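Local atomic coordinates of oxidoreductase, putative (Neosartorya fumigata, PDB entry 6SLE), a protein that probably acts as an NADP(H)-dependent oxidoreductase, related to 3-hydroxyisobutyrate dehydrogenases and to reductive aminases. Residues V4-L9 against L60-L65; V27-R32 against K43-S48; L66-V71 against N89-T94. All coordinates share one frame; numbering follows the deposited sequence.

Interaction 1. Residues V4-L9 against L60-L65; sequences VSIFGL and LIIICL. With NAP (NADP nicotinamide-adenine-dinucleotide phosphate), chain I.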
loop_
_atom_site.group_PDB
_atom_site.type_symbol
_atom_site.label_atom_id
_atom_site.label_comp_id
_atom_site.label_asym_id
_atom_site.label_seq_id
_atom_site.Cartn_x
_atom_site.Cartn_y
_atom_site.Cartn_z
ATOM N N VAL A 4 6.314 29.243 22.126
ATOM C CA VAL A 4 6.813 27.862 21.837
ATOM C C VAL A 4 8.309 27.970 21.515
ATOM O O VAL A 4 8.755 29.086 21.110
ATOM C CB VAL A 4 6.022 27.221 20.684
ATOM C CG1 VAL A 4 6.446 27.764 19.324
ATOM C CG2 VAL A 4 6.115 25.702 20.715
ATOM N N SER A 5 9.064 26.876 21.689
ATOM C CA SER A 5 10.505 26.801 21.325
ATOM C C SER A 5 10.776 25.492 20.583
ATOM O O SER A 5 10.693 24.420 21.205
ATOM C CB SER A 5 11.400 26.928 22.525
ATOM O OG SER A 5 12.752 26.753 22.126
ATOM N N ILE A 6 11.128 25.584 19.303
ATOM C CA ILE A 6 11.349 24.408 18.417
ATOM C C ILE A 6 12.835 24.038 18.425
ATOM O O ILE A 6 13.668 24.925 18.641
ATOM C CB ILE A 6 10.863 24.705 16.993
ATOM C CG1 ILE A 6 9.582 25.554 16.941
ATOM C CG2 ILE A 6 10.750 23.394 16.221
ATOM C CD1 ILE A 6 8.466 25.067 17.820
ATOM N N PHE A 7 13.132 22.751 18.221
ATOM C CA PHE A 7 14.475 22.167 17.951
ATOM C C PHE A 7 14.396 21.348 16.660
ATOM O O PHE A 7 13.501 20.481 16.557
ATOM C CB PHE A 7 14.901 21.229 19.062
ATOM C CG PHE A 7 15.316 21.892 20.337
ATOM C CD1 PHE A 7 14.402 22.543 21.129
ATOM C CD2 PHE A 7 16.630 21.778 20.780
ATOM C CE1 PHE A 7 14.809 23.120 22.326
ATOM C CE2 PHE A 7 17.032 22.366 21.972
ATOM C CZ PHE A 7 16.119 23.044 22.743
ATOM N N GLY A 8 15.290 21.614 15.714
ATOM C CA GLY A 8 15.398 20.899 14.427
ATOM C C GLY A 8 14.665 21.636 13.325
ATOM O O GLY A 8 13.434 21.723 13.409
ATOM N N LEU A 9 15.391 22.149 12.329
ATOM C CA LEU A 9 14.828 23.030 11.275
ATOM C C LEU A 9 15.064 22.380 9.911
ATOM O O LEU A 9 15.502 23.076 8.975
ATOM C CB LEU A 9 15.461 24.416 11.407
ATOM C CG LEU A 9 14.951 25.213 12.609
ATOM C CD1 LEU A 9 15.949 26.273 13.034
ATOM C CD2 LEU A 9 13.612 25.843 12.307
ATOM N N LEU A 60 6.632 25.138 26.471
ATOM C CA LEU A 60 6.232 24.167 25.423
ATOM C C LEU A 60 7.440 24.015 24.520
ATOM O O LEU A 60 7.959 25.055 24.081
ATOM C CB LEU A 60 5.036 24.687 24.620
ATOM C CG LEU A 60 4.424 23.655 23.668
ATOM C CD1 LEU A 60 4.003 22.387 24.412
ATOM C CD2 LEU A 60 3.225 24.240 22.916
ATOM N N ILE A 61 7.913 22.792 24.316
ATOM C CA ILE A 61 9.142 22.507 23.525
ATOM C C ILE A 61 8.803 21.409 22.518
ATOM O O ILE A 61 8.623 20.273 22.939
ATOM C CB ILE A 61 10.304 22.155 24.461
ATOM C CG1 ILE A 61 10.629 23.319 25.398
ATOM C CG2 ILE A 61 11.521 21.719 23.660
ATOM C CD1 ILE A 61 11.519 22.935 26.547
ATOM N N ILE A 62 8.687 21.764 21.242
ATOM C CA ILE A 62 8.392 20.828 20.127
ATOM C C ILE A 62 9.714 20.449 19.464
ATOM O O ILE A 62 10.163 21.232 18.611
ATOM C CB ILE A 62 7.421 21.452 19.101
ATOM C CG1 ILE A 62 6.221 22.148 19.753
ATOM C CG2 ILE A 62 6.986 20.373 18.118
ATOM C CD1 ILE A 62 5.188 21.180 20.362
ATOM N N ILE A 63 10.298 19.300 19.817
ATOM C CA ILE A 63 11.502 18.738 19.119
ATOM C C ILE A 63 11.043 18.014 17.837
ATOM O O ILE A 63 9.931 17.465 17.822
ATOM C CB ILE A 63 12.302 17.815 20.051
ATOM C CG1 ILE A 63 12.770 18.552 21.304
ATOM C CG2 ILE A 63 13.439 17.146 19.313
ATOM C CD1 ILE A 63 13.248 17.635 22.396
ATOM N N CYS A 64 11.864 18.035 16.783
ATOM C CA CYS A 64 11.593 17.320 15.512
ATOM C C CYS A 64 12.870 17.179 14.659
ATOM O O CYS A 64 13.144 18.129 13.906
ATOM C CB CYS A 64 10.527 18.047 14.715
ATOM S SG CYS A 64 10.125 17.098 13.234
ATOM N N LEU A 65 13.581 16.039 14.754
ATOM C CA LEU A 65 14.973 15.856 14.256
ATOM C C LEU A 65 15.063 14.610 13.358
ATOM O O LEU A 65 13.984 14.119 12.951
ATOM C CB LEU A 65 15.901 15.757 15.474
ATOM C CG LEU A 65 16.026 17.043 16.286
ATOM C CD1 LEU A 65 16.560 16.792 17.692
ATOM C CD2 LEU A 65 16.922 18.018 15.550
HETATM P PA NAP I . 15.607 16.118 7.366
HETATM O O1A NAP I . 15.214 16.562 5.898
HETATM O O2A NAP I . 16.875 15.288 7.392
HETATM O O5B NAP I . 15.740 17.178 8.558
HETATM C C5B NAP I . 16.942 16.995 9.234
HETATM C C4B NAP I . 16.831 17.585 10.624
HETATM O O4B NAP I . 17.459 16.695 11.589
HETATM C C3B NAP I . 17.619 18.858 10.749
HETATM O O3B NAP I . 16.995 19.490 11.886
HETATM C C2B NAP I . 18.970 18.329 11.110
HETATM O O2B NAP I . 19.922 19.292 11.508
HETATM C C1B NAP I . 18.570 17.376 12.223
HETATM N N9A NAP I . 19.690 16.499 12.704
HETATM C C8A NAP I . 20.348 15.509 12.044
HETATM N N7A NAP I . 21.313 14.938 12.817
HETATM C C5A NAP I . 21.240 15.552 14.014
HETATM C C6A NAP I . 21.985 15.460 15.279
HETATM N N6A NAP I . 22.993 14.528 15.377
HETATM N N1A NAP I . 21.629 16.318 16.293
HETATM C C2A NAP I . 20.637 17.224 16.167
HETATM N N3A NAP I . 19.952 17.380 15.011
HETATM C C4A NAP I . 20.207 16.587 13.937
HETATM O O3 NAP I . 14.296 15.533 8.126
HETATM P PN NAP I . 12.792 16.177 8.153
HETATM O O1N NAP I . 12.186 15.706 6.817
HETATM O O2N NAP I . 12.765 17.517 8.880
HETATM O O5D NAP I . 12.082 15.192 9.216
HETATM C C5D NAP I . 12.356 15.391 10.599
HETATM C C4D NAP I . 11.466 14.475 11.432
HETATM O O4D NAP I . 10.071 14.527 11.040
HETATM C C3D NAP I . 11.964 13.050 11.166
HETATM O O3D NAP I . 11.836 12.197 12.348
HETATM C C2D NAP I . 11.053 12.632 10.047
HETATM O O2D NAP I . 11.156 11.244 10.167
HETATM C C1D NAP I . 9.725 13.224 10.486
HETATM N N1N NAP I . 8.688 13.241 9.442
HETATM C C2N NAP I . 8.907 13.815 8.210
HETATM C C3N NAP I . 7.900 13.827 7.220
HETATM C C7N NAP I . 8.119 14.424 5.862
HETATM O O7N NAP I . 7.459 14.028 4.892
HETATM N N7N NAP I . 9.050 15.373 5.721
HETATM C C4N NAP I . 6.665 13.230 7.504
HETATM C C5N NAP I . 6.442 12.671 8.770
HETATM C C6N NAP I . 7.482 12.684 9.732
HETATM P P2B NAP I . 20.809 19.906 10.307
HETATM O O1X NAP I . 20.854 18.736 9.307
HETATM O O2X NAP I . 19.866 21.157 10.084
HETATM O O3X NAP I . 22.239 20.167 10.770
#
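F7 and I63 mark the firm part of this contact, where strands 4-7 and 60-63 run parallel in a Rossmann-type sheet. The amide of C64 gives a hydrogen bond to F7 O, with N and O 3.0 Å apart. It comes nearly in line with the carbonyl bond, at 165°. The F7 ring meets I61 and I63 at an oblique angle. With CG beside its own backbone N (chi1 -74°), its CE1 lies 3.8 Å from I61 CG2, while CB rests 4.1 Å from I63 CG1. The other face of the sheet carries I6 and I62. I6 CD1 runs alongside I62 at 4.0 Å from its CB. V4, less well ordered, adds CG2 at 3.7 Å from I62 CG1.

The backbone pairing before F7 is looser. S5 N reaches L60 O at 3.2 Å, but the bonds from I62 N to S5 O and from F7 N to I62 O are weak. No solvent side exists here, since every touching residue is buried. NADP lies at the C-terminal end of the two strands. G8, in a sequence that fits the GxGxxG pattern, packs against L65 CD2 there. L9 N comes within 3.1 Å of O3B of the adenine ribose, and C64 SG lies 3.4 Å from O4D of the nicotinamide ribose.

S5 OG is hydrogen-bonded to G54 O. Helix 11-22 packs on V4 and I62 through F20 and L16, and helix 68-75 packs on F7 and I63. Strands 26-29 and 86-89 flank the pair in the sheet.

Interaction 2. Residues V27-R32 against K43-S48; sequences VAVWNR and KGATLS. With NAP (NADP nicotinamide-adenine-dinucleotide phosphate), chain I.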
loop_
_atom_site.group_PDB
_atom_site.type_symbol
_atom_site.label_atom_id
_atom_site.label_comp_id
_atom_site.label_asym_id
_atom_site.label_seq_id
_atom_site.Cartn_x
_atom_site.Cartn_y
_atom_site.Cartn_z
ATOM N N VAL A 27 7.505 32.299 18.656
ATOM C CA VAL A 27 8.241 31.072 18.216
ATOM C C VAL A 27 9.740 31.261 18.462
ATOM O O VAL A 27 10.324 32.101 17.763
ATOM C CB VAL A 27 7.992 30.792 16.723
ATOM C CG1 VAL A 27 8.834 29.640 16.205
ATOM C CG2 VAL A 27 6.536 30.525 16.446
ATOM N N ALA A 28 10.343 30.467 19.354
ATOM C CA ALA A 28 11.827 30.333 19.477
ATOM C C ALA A 28 12.266 29.142 18.626
ATOM O O ALA A 28 11.493 28.173 18.566
ATOM C CB ALA A 28 12.253 30.159 20.915
ATOM N N VAL A 29 13.436 29.215 17.978
ATOM C CA VAL A 29 13.934 28.122 17.097
ATOM C C VAL A 29 15.431 27.861 17.305
ATOM O O VAL A 29 16.141 28.783 17.708
ATOM C CB VAL A 29 13.597 28.396 15.628
ATOM C CG1 VAL A 29 12.108 28.501 15.434
ATOM C CG2 VAL A 29 14.330 29.607 15.093
ATOM N N TRP A 30 15.859 26.623 17.017
ATOM C CA TRP A 30 17.217 26.070 17.242
ATOM C C TRP A 30 17.535 25.079 16.127
ATOM O O TRP A 30 16.593 24.519 15.580
ATOM C CB TRP A 30 17.319 25.376 18.607
ATOM C CG TRP A 30 18.695 24.843 18.885
ATOM C CD1 TRP A 30 19.692 25.480 19.563
ATOM C CD2 TRP A 30 19.243 23.592 18.443
ATOM N NE1 TRP A 30 20.815 24.702 19.593
ATOM C CE2 TRP A 30 20.572 23.537 18.910
ATOM C CE3 TRP A 30 18.746 22.509 17.707
ATOM C CZ2 TRP A 30 21.413 22.448 18.647
ATOM C CZ3 TRP A 30 19.572 21.427 17.458
ATOM C CH2 TRP A 30 20.892 21.409 17.912
ATOM N N ASN A 31 18.816 24.870 15.812
ATOM C CA ASN A 31 19.270 23.817 14.869
ATOM C C ASN A 31 20.740 23.519 15.188
ATOM O O ASN A 31 21.372 24.315 15.939
ATOM C CB ASN A 31 19.064 24.266 13.408
ATOM C CG ASN A 31 18.959 23.135 12.412
ATOM O OD1 ASN A 31 18.257 22.159 12.667
ATOM N ND2 ASN A 31 19.651 23.235 11.289
ATOM N N ARG A 32 21.264 22.403 14.673
ATOM C CA ARG A 32 22.725 22.140 14.649
ATOM C C ARG A 32 23.371 23.283 13.875
ATOM O O ARG A 32 24.219 23.974 14.460
ATOM C CB ARG A 32 23.002 20.792 13.977
ATOM C CG ARG A 32 24.452 20.336 13.987
ATOM C CD ARG A 32 24.535 18.878 13.584
ATOM N NE ARG A 32 23.957 18.620 12.284
ATOM C CZ ARG A 32 23.773 17.412 11.764
ATOM N NH1 ARG A 32 24.124 16.326 12.432
ATOM N NH2 ARG A 32 23.224 17.289 10.569
ATOM N N LYS A 43 10.661 36.370 9.583
ATOM C CA LYS A 43 9.209 36.066 9.758
ATOM C C LYS A 43 8.827 36.186 11.249
ATOM O O LYS A 43 7.613 36.086 11.554
ATOM C CB LYS A 43 8.868 34.701 9.148
ATOM N N GLY A 44 9.809 36.476 12.117
ATOM C CA GLY A 44 9.578 36.849 13.530
ATOM C C GLY A 44 10.196 35.879 14.528
ATOM O O GLY A 44 10.198 36.210 15.732
ATOM N N ALA A 45 10.761 34.750 14.078
ATOM C CA ALA A 45 11.286 33.691 14.984
ATOM C C ALA A 45 12.496 34.236 15.752
ATOM O O ALA A 45 13.169 35.100 15.224
ATOM C CB ALA A 45 11.627 32.442 14.218
ATOM N N THR A 46 12.727 33.723 16.970
ATOM C CA THR A 46 13.891 34.037 17.837
ATOM C C THR A 46 14.863 32.850 17.777
ATOM O O THR A 46 14.410 31.722 18.055
ATOM C CB THR A 46 13.411 34.343 19.258
ATOM O OG1 THR A 46 12.216 35.100 19.112
ATOM C CG2 THR A 46 14.394 35.109 20.115
ATOM N N LEU A 47 16.126 33.090 17.413
ATOM C CA LEU A 47 17.174 32.038 17.278
ATOM C C LEU A 47 17.795 31.737 18.645
ATOM O O LEU A 47 18.439 32.644 19.189
ATOM C CB LEU A 47 18.259 32.482 16.295
ATOM C CG LEU A 47 19.475 31.553 16.234
ATOM C CD1 LEU A 47 19.069 30.151 15.788
ATOM C CD2 LEU A 47 20.576 32.106 15.330
ATOM N N SER A 48 17.622 30.504 19.149
ATOM C CA SER A 48 18.298 29.968 20.364
ATOM C C SER A 48 19.755 29.640 20.014
ATOM O O SER A 48 19.977 28.757 19.144
ATOM C CB SER A 48 17.579 28.761 20.920
ATOM O OG SER A 48 16.176 28.838 20.712
HETATM P PA NAP I . 15.607 16.118 7.366
HETATM O O1A NAP I . 15.214 16.562 5.898
HETATM O O2A NAP I . 16.875 15.288 7.392
HETATM O O5B NAP I . 15.740 17.178 8.558
HETATM C C5B NAP I . 16.942 16.995 9.234
HETATM C C4B NAP I . 16.831 17.585 10.624
HETATM O O4B NAP I . 17.459 16.695 11.589
HETATM C C3B NAP I . 17.619 18.858 10.749
HETATM O O3B NAP I . 16.995 19.490 11.886
HETATM C C2B NAP I . 18.970 18.329 11.110
HETATM O O2B NAP I . 19.922 19.292 11.508
HETATM C C1B NAP I . 18.570 17.376 12.223
HETATM N N9A NAP I . 19.690 16.499 12.704
HETATM C C8A NAP I . 20.348 15.509 12.044
HETATM N N7A NAP I . 21.313 14.938 12.817
HETATM C C5A NAP I . 21.240 15.552 14.014
HETATM C C6A NAP I . 21.985 15.460 15.279
HETATM N N6A NAP I . 22.993 14.528 15.377
HETATM N N1A NAP I . 21.629 16.318 16.293
HETATM C C2A NAP I . 20.637 17.224 16.167
HETATM N N3A NAP I . 19.952 17.380 15.011
HETATM C C4A NAP I . 20.207 16.587 13.937
HETATM O O3 NAP I . 14.296 15.533 8.126
HETATM P PN NAP I . 12.792 16.177 8.153
HETATM O O1N NAP I . 12.186 15.706 6.817
HETATM O O2N NAP I . 12.765 17.517 8.880
HETATM O O5D NAP I . 12.082 15.192 9.216
HETATM C C5D NAP I . 12.356 15.391 10.599
HETATM C C4D NAP I . 11.466 14.475 11.432
HETATM O O4D NAP I . 10.071 14.527 11.040
HETATM C C3D NAP I . 11.964 13.050 11.166
HETATM O O3D NAP I . 11.836 12.197 12.348
HETATM C C2D NAP I . 11.053 12.632 10.047
HETATM O O2D NAP I . 11.156 11.244 10.167
HETATM C C1D NAP I . 9.725 13.224 10.486
HETATM N N1N NAP I . 8.688 13.241 9.442
HETATM C C2N NAP I . 8.907 13.815 8.210
HETATM C C3N NAP I . 7.900 13.827 7.220
HETATM C C7N NAP I . 8.119 14.424 5.862
HETATM O O7N NAP I . 7.459 14.028 4.892
HETATM N N7N NAP I . 9.050 15.373 5.721
HETATM C C4N NAP I . 6.665 13.230 7.504
HETATM C C5N NAP I . 6.442 12.671 8.770
HETATM C C6N NAP I . 7.482 12.684 9.732
HETATM P P2B NAP I . 20.809 19.906 10.307
HETATM O O1X NAP I . 20.854 18.736 9.307
HETATM O O2X NAP I . 19.866 21.157 10.084
HETATM O O3X NAP I . 22.239 20.167 10.770
#
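This is the edge of the Rossmann sheet, where A28 and V29 pair in parallel with T46 and L47 of the short outermost strand. The loop after strand 26-29 then supplies part of the site for the 2'-phosphate of the adenine ribose.

Three backbone hydrogen bonds hold the edge. T46 N gives to V27 O at 3.0 Å, V29 N gives to T46 O, and S48 N gives to V29 O at 2.7 Å. V29 O has a second donor, S48 OG, which approaches from above the carbonyl plane, 70° out of it. S48 thus clamps one oxygen with both its amide and its hydroxyl. V29 CG2, wedged between its own N and carbonyl carbon, packs 4.0 Å from A45 CB. W30 lays CB against S48 CB, and its ring meets that of F7 on strand 3-7, the neighbour on the other side.

N31 and R32 take no part in the pairing and serve NADP. N31 OD1 accepts from O3B of the adenine ribose at 3.1 Å and also from L9 N. In one of the two deposited conformers of R32, the chain bends at chi3 (57°) and lays one guanidinium face over the adenine. Contacts to the phosphate are consistent with a preference for NADP over NAD. The R32 NE bonds to phosphate O3X at 2.8 Å, and NH2 adds weak bonds to O3X and O1X.

Interaction 3. Residues L66-V71 against N89-T94; sequences LDNAAV and NLTNGT. With NAP (NADP nicotinamide-adenine-dinucleotide phosphate), chain I.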
loop_
_atom_site.group_PDB
_atom_site.type_symbol
_atom_site.label_atom_id
_atom_site.label_comp_id
_atom_site.label_asym_id
_atom_site.label_seq_id
_atom_site.Cartn_x
_atom_site.Cartn_y
_atom_site.Cartn_z
ATOM N N LEU A 66 16.292 14.130 13.060
ATOM C CA LEU A 66 16.573 12.955 12.186
ATOM C C LEU A 66 16.209 11.660 12.907
ATOM O O LEU A 66 15.501 10.822 12.290
ATOM C CB LEU A 66 18.064 12.902 11.821
ATOM N N ASP A 67 16.719 11.482 14.129
ATOM C CA ASP A 67 16.457 10.285 14.976
ATOM C C ASP A 67 16.326 10.750 16.418
ATOM O O ASP A 67 16.448 11.981 16.641
ATOM C CB ASP A 67 17.558 9.209 14.840
ATOM C CG ASP A 67 19.011 9.694 14.870
ATOM O OD1 ASP A 67 19.376 10.512 15.782
ATOM O OD2 ASP A 67 19.777 9.240 13.992
ATOM N N ASN A 68 16.090 9.804 17.338
ATOM C CA ASN A 68 16.069 10.049 18.802
ATOM C C ASN A 68 17.501 10.186 19.320
ATOM O O ASN A 68 17.689 10.861 20.350
ATOM C CB ASN A 68 15.272 8.974 19.535
ATOM C CG ASN A 68 13.838 8.921 19.071
ATOM O OD1 ASN A 68 13.442 7.957 18.436
ATOM N ND2 ASN A 68 13.057 9.943 19.382
ATOM N N ALA A 69 18.488 9.612 18.641
ATOM C CA ALA A 69 19.906 9.784 19.035
ATOM C C ALA A 69 20.196 11.289 19.084
ATOM O O ALA A 69 20.601 11.779 20.162
ATOM C CB ALA A 69 20.836 9.024 18.126
ATOM N N ALA A 70 19.900 11.994 17.992
ATOM C CA ALA A 70 19.982 13.477 17.869
ATOM C C ALA A 70 19.202 14.189 18.993
ATOM O O ALA A 70 19.651 15.263 19.453
ATOM C CB ALA A 70 19.468 13.906 16.518
ATOM N N VAL A 71 18.060 13.639 19.413
ATOM C CA VAL A 71 17.268 14.191 20.555
ATOM C C VAL A 71 18.141 14.159 21.823
ATOM O O VAL A 71 18.391 15.242 22.391
ATOM C CB VAL A 71 15.945 13.444 20.755
ATOM C CG1 VAL A 71 15.168 14.034 21.927
ATOM C CG2 VAL A 71 15.113 13.455 19.468
ATOM N N ASN A 89 8.155 15.352 21.482
ATOM C CA ASN A 89 9.149 14.849 20.493
ATOM C C ASN A 89 8.347 14.281 19.332
ATOM O O ASN A 89 7.542 13.333 19.554
ATOM C CB ASN A 89 10.136 13.849 21.086
ATOM C CG ASN A 89 11.248 13.457 20.147
ATOM O OD1 ASN A 89 11.661 14.242 19.303
ATOM N ND2 ASN A 89 11.757 12.244 20.285
ATOM N N LEU A 90 8.447 14.907 18.156
ATOM C CA LEU A 90 7.676 14.473 16.966
ATOM C C LEU A 90 8.572 13.562 16.123
ATOM O O LEU A 90 8.071 12.970 15.150
ATOM C CB LEU A 90 7.191 15.706 16.198
ATOM N N THR A 91 9.857 13.466 16.502
ATOM C CA THR A 91 10.879 12.594 15.864
ATOM C C THR A 91 10.327 11.181 15.707
ATOM O O THR A 91 10.026 10.549 16.736
ATOM C CB THR A 91 12.174 12.595 16.654
ATOM O OG1 THR A 91 12.947 13.696 16.174
ATOM C CG2 THR A 91 13.001 11.353 16.453
ATOM N N ASN A 92 10.186 10.722 14.463
ATOM C CA ASN A 92 9.799 9.324 14.139
ATOM C C ASN A 92 10.862 8.426 14.776
ATOM O O ASN A 92 12.055 8.845 14.803
ATOM C CB ASN A 92 9.625 9.112 12.632
ATOM C CG ASN A 92 9.863 7.691 12.181
ATOM O OD1 ASN A 92 10.841 7.062 12.596
ATOM N ND2 ASN A 92 9.001 7.186 11.299
ATOM N N GLY A 93 10.435 7.258 15.274
ATOM C CA GLY A 93 11.323 6.306 15.955
ATOM C C GLY A 93 10.591 5.060 16.423
ATOM O O GLY A 93 9.468 4.836 15.985
ATOM N N THR A 94 11.254 4.239 17.241
ATOM C CA THR A 94 10.729 2.968 17.772
ATOM C C THR A 94 9.971 3.279 19.047
ATOM O O THR A 94 10.232 4.316 19.664
ATOM C CB THR A 94 11.867 1.962 18.021
ATOM O OG1 THR A 94 12.803 2.554 18.931
ATOM C CG2 THR A 94 12.547 1.526 16.732
HETATM P PA NAP I . 15.607 16.118 7.366
HETATM O O1A NAP I . 15.214 16.562 5.898
HETATM O O2A NAP I . 16.875 15.288 7.392
HETATM O O5B NAP I . 15.740 17.178 8.558
HETATM C C5B NAP I . 16.942 16.995 9.234
HETATM C C4B NAP I . 16.831 17.585 10.624
HETATM O O4B NAP I . 17.459 16.695 11.589
HETATM C C3B NAP I . 17.619 18.858 10.749
HETATM O O3B NAP I . 16.995 19.490 11.886
HETATM C C2B NAP I . 18.970 18.329 11.110
HETATM O O2B NAP I . 19.922 19.292 11.508
HETATM C C1B NAP I . 18.570 17.376 12.223
HETATM N N9A NAP I . 19.690 16.499 12.704
HETATM C C8A NAP I . 20.348 15.509 12.044
HETATM N N7A NAP I . 21.313 14.938 12.817
HETATM C C5A NAP I . 21.240 15.552 14.014
HETATM C C6A NAP I . 21.985 15.460 15.279
HETATM N N6A NAP I . 22.993 14.528 15.377
HETATM N N1A NAP I . 21.629 16.318 16.293
HETATM C C2A NAP I . 20.637 17.224 16.167
HETATM N N3A NAP I . 19.952 17.380 15.011
HETATM C C4A NAP I . 20.207 16.587 13.937
HETATM O O3 NAP I . 14.296 15.533 8.126
HETATM P PN NAP I . 12.792 16.177 8.153
HETATM O O1N NAP I . 12.186 15.706 6.817
HETATM O O2N NAP I . 12.765 17.517 8.880
HETATM O O5D NAP I . 12.082 15.192 9.216
HETATM C C5D NAP I . 12.356 15.391 10.599
HETATM C C4D NAP I . 11.466 14.475 11.432
HETATM O O4D NAP I . 10.071 14.527 11.040
HETATM C C3D NAP I . 11.964 13.050 11.166
HETATM O O3D NAP I . 11.836 12.197 12.348
HETATM C C2D NAP I . 11.053 12.632 10.047
HETATM O O2D NAP I . 11.156 11.244 10.167
HETATM C C1D NAP I . 9.725 13.224 10.486
HETATM N N1N NAP I . 8.688 13.241 9.442
HETATM C C2N NAP I . 8.907 13.815 8.210
HETATM C C3N NAP I . 7.900 13.827 7.220
HETATM C C7N NAP I . 8.119 14.424 5.862
HETATM O O7N NAP I . 7.459 14.028 4.892
HETATM N N7N NAP I . 9.050 15.373 5.721
HETATM C C4N NAP I . 6.665 13.230 7.504
HETATM C C5N NAP I . 6.442 12.671 8.770
HETATM C C6N NAP I . 7.482 12.684 9.732
HETATM P P2B NAP I . 20.809 19.906 10.307
HETATM O O1X NAP I . 20.854 18.736 9.307
HETATM O O2X NAP I . 19.866 21.157 10.084
HETATM O O3X NAP I . 22.239 20.167 10.770
HETATM O O HOH W 1 14.197 7.674 15.419
#
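T91 and V71 carry much of this contact, with N68 and N89 beside them. T91 CG2 points at the start of helix 68-75 and lies 3.4 Å from D67 C. It also slides past the N68 side chain, which runs the opposite way. V71 CG2 sits 3.5 Å from N89 OD1 and 3.9 Å from T91 OG1. The N68 and N89 amides meet with their planes 77° apart. A water lies between N92 O and N68 N; its link to N68 N is weak.

The next shell fixes these groups. D67 is the N-cap of helix 68-75. Its OD1 accepts from A70 N at 2.7 Å, in a nearly straight bond (170°). The T91 hydroxyl is tied to L65 N, which links the 89-94 loop to the turn after strand 60-63. N89 extends its amide with CG opposite the backbone N (chi1 -173°), and its ND2 bonds to Y112 OH.

Both segments touch NADP. N92 N gives a hydrogen bond to O3D of the nicotinamide ribose at 3.1 Å, and the A70 methyl packs on the adenine. The N92 side chain makes a weak hydrogen bond to N240 of the second subunit. T94 is the N-cap of helix 95-106. That helix packs on N68 and N89 through L101, while strand 113-118 brings H114 to both residues. N92 lies against D167 and L168 of helix 162-189.

How the interactions relate
Interactions 1 and 2 pair strands of one Rossmann sheet; interaction 3 joins a helix start to a loop. All three meet NADP at the C-terminal ends of the strands. Interaction 1 lies between the others, its centre 9 Å from that of interaction 2 and 12 Å from that of interaction 3. I6 N to A28 O and V4 O to A28 N, each at 2.7 Å, are probable hydrogen bonds to interaction 2. On the other side, L65 N to T91 OG1 at 2.8 Å ties interaction 1 to interaction 3. Interactions 2 and 3 do not touch; their nearest atoms are about 6 Å apart. S229 of the second subunit also bonds to NADP.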